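Local coordinates for septation protein imp2 (PDB 5C1F) that anchors cytoskeletal proteins to phospholipid membranes through its F-BAR domain and is required for normal septation, acting in disassembly of the medial ring, at residues R26-V30 with I214-R219. Residues are numbered along the deposited sequence; the frame is centred on the assembly and turned at random.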
loop_
_atom_site.group_PDB
_atom_site.type_symbol
_atom_site.label_atom_id
_atom_site.label_comp_id
_atom_site.label_asym_id
_atom_site.label_seq_id
_atom_site.Cartn_x
_atom_site.Cartn_y
_atom_site.Cartn_z
ATOM N N ARG A 26 24.134 25.384 -16.149
ATOM C CA ARG A 26 23.116 24.350 -16.301
ATOM C C ARG A 26 23.287 23.238 -15.264
ATOM O O ARG A 26 22.319 22.575 -14.891
ATOM C CB ARG A 26 23.149 23.763 -17.717
ATOM C CG ARG A 26 22.234 22.556 -17.891
ATOM C CD ARG A 26 21.987 22.191 -19.341
ATOM N NE ARG A 26 21.221 20.948 -19.441
ATOM C CZ ARG A 26 19.908 20.857 -19.246
ATOM N NH1 ARG A 26 19.201 21.937 -18.941
ATOM N NH2 ARG A 26 19.300 19.683 -19.354
ATOM N N PHE A 27 24.515 23.051 -14.792
ATOM C CA PHE A 27 24.804 22.039 -13.778
ATOM C C PHE A 27 23.890 22.154 -12.561
ATOM O O PHE A 27 23.495 21.146 -11.978
ATOM C CB PHE A 27 26.266 22.127 -13.335
ATOM C CG PHE A 27 27.207 21.351 -14.207
ATOM C CD1 PHE A 27 27.270 19.968 -14.118
ATOM C CD2 PHE A 27 28.030 21.997 -15.115
ATOM C CE1 PHE A 27 28.135 19.245 -14.920
ATOM C CE2 PHE A 27 28.897 21.279 -15.920
ATOM C CZ PHE A 27 28.949 19.901 -15.822
ATOM N N SER A 28 23.548 23.384 -12.193
ATOM C CA SER A 28 22.679 23.627 -11.047
ATOM C C SER A 28 21.217 23.306 -11.362
ATOM O O SER A 28 20.446 22.962 -10.467
ATOM C CB SER A 28 22.806 25.078 -10.580
ATOM O OG SER A 28 22.375 25.972 -11.589
ATOM N N ASP A 29 20.841 23.429 -12.632
ATOM C CA ASP A 29 19.483 23.110 -13.064
ATOM C C ASP A 29 19.279 21.601 -13.093
ATOM O O ASP A 29 18.241 21.093 -12.669
ATOM C CB ASP A 29 19.195 23.704 -14.445
ATOM C CG ASP A 29 19.206 25.218 -14.443
ATOM O OD1 ASP A 29 18.966 25.814 -13.369
ATOM O OD2 ASP A 29 19.449 25.811 -15.515
ATOM N N VAL A 30 20.284 20.898 -13.605
ATOM C CA VAL A 30 20.303 19.442 -13.606
ATOM C C VAL A 30 20.198 18.904 -12.181
ATOM O O VAL A 30 19.461 17.953 -11.915
ATOM C CB VAL A 30 21.588 18.907 -14.277
ATOM C CG1 VAL A 30 21.768 17.426 -14.008
ATOM C CG2 VAL A 30 21.562 19.187 -15.772
ATOM N N ILE A 214 27.072 14.138 -20.929
ATOM C CA ILE A 214 26.379 14.224 -19.649
ATOM C C ILE A 214 24.881 14.441 -19.826
ATOM O O ILE A 214 24.073 13.811 -19.143
ATOM C CB ILE A 214 26.962 15.355 -18.777
ATOM C CG1 ILE A 214 28.348 14.963 -18.263
ATOM C CG2 ILE A 214 26.039 15.670 -17.603
ATOM C CD1 ILE A 214 29.003 16.029 -17.404
ATOM N N GLU A 215 24.513 15.323 -20.752
ATOM C CA GLU A 215 23.105 15.607 -21.002
ATOM C C GLU A 215 22.389 14.395 -21.593
ATOM O O GLU A 215 21.275 14.065 -21.185
ATOM C CB GLU A 215 22.955 16.816 -21.930
ATOM C CG GLU A 215 21.518 17.127 -22.327
ATOM C CD GLU A 215 20.611 17.398 -21.134
ATOM O OE1 GLU A 215 21.114 17.817 -20.070
ATOM O OE2 GLU A 215 19.386 17.191 -21.265
ATOM N N GLU A 216 23.033 13.729 -22.545
ATOM C CA GLU A 216 22.453 12.542 -23.162
ATOM C C GLU A 216 22.314 11.394 -22.162
ATOM O O GLU A 216 21.317 10.676 -22.171
ATOM C CB GLU A 216 23.295 12.102 -24.359
ATOM C CG GLU A 216 23.241 13.066 -25.527
ATOM C CD GLU A 216 24.187 12.680 -26.644
ATOM O OE1 GLU A 216 24.927 11.687 -26.483
ATOM O OE2 GLU A 216 24.188 13.372 -27.682
ATOM N N GLU A 217 23.311 11.229 -21.298
ATOM C CA GLU A 217 23.254 10.196 -20.270
ATOM C C GLU A 217 22.206 10.533 -19.216
ATOM O O GLU A 217 21.555 9.642 -18.669
ATOM C CB GLU A 217 24.617 10.016 -19.607
ATOM C CG GLU A 217 25.694 9.482 -20.528
ATOM C CD GLU A 217 27.078 9.630 -19.935
ATOM O OE1 GLU A 217 27.179 9.852 -18.708
ATOM O OE2 GLU A 217 28.064 9.535 -20.698
ATOM N N ARG A 218 22.057 11.824 -18.933
ATOM C CA ARG A 218 21.099 12.286 -17.935
ATOM C C ARG A 218 19.685 11.868 -18.301
ATOM O O ARG A 218 18.923 11.406 -17.452
ATOM C CB ARG A 218 21.165 13.806 -17.786
ATOM C CG ARG A 218 20.242 14.366 -16.722
ATOM C CD ARG A 218 20.175 15.884 -16.788
ATOM N NE ARG A 218 19.408 16.349 -17.940
ATOM C CZ ARG A 218 18.095 16.566 -17.924
ATOM N NH1 ARG A 218 17.400 16.361 -16.812
ATOM N NH2 ARG A 218 17.478 16.989 -19.018
ATOM N N ARG A 219 19.344 12.024 -19.575
ATOM C CA ARG A 219 18.000 11.723 -20.042
ATOM C C ARG A 219 17.756 10.219 -20.101
ATOM O O ARG A 219 16.657 9.754 -19.798
ATOM C CB ARG A 219 17.758 12.371 -21.406
ATOM C CG ARG A 219 17.811 13.891 -21.346
ATOM C CD ARG A 219 17.370 14.546 -22.642
ATOM N NE ARG A 219 17.359 16.001 -22.512
ATOM C CZ ARG A 219 16.270 16.728 -22.287
ATOM N NH1 ARG A 219 15.085 16.140 -22.180
ATOM N NH2 ARG A 219 16.365 18.046 -22.177
HETATM O O HOH W 1 18.378 16.006 -13.783
#
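Around R26–V30 and I214–R219 the two helices run nearly parallel, 9° apart, with their axes no closer than 12.5 Å, and the long chains of R26 and R218 do much of the bridging. R26 spans the gap with CG anti to its backbone nitrogen (chi1 173°) and the chain extended to NE. Its guanidinium meets E215 side-on and puts two nitrogens on a single oxygen: NH2 lies 2.7 Å and NE 3.2 Å from OE1, which they approach from above the carboxylate plane. R218 NE also donates to OE1, while R218 NH2 reaches the syn lone pair of E215 OE2 at 3.0 Å and R219 NE meets that oxygen nearly end-on. Five donor bonds from three arginines thus converge on one buried carboxylate, where helices 18-59 and 162-252 of the F-BAR helical bundle face the second subunit; E67 of the second subunit pairs with R218, and D259 of that subunit with R219. A glutamine in place of E215 would probably take away the negative charge on which R26, R218 and R219 converge, leaving R26 without its partner across the two helices. Beside this network V30 CG1 packs 3.6 Å from R218 CD, and a water links V30 O to R218 NH1. I214 CD1 touches the ring edge of F27, 4.2 Å from CE1, and both residues also lean on helix 69-155, through I118 and K115 respectively.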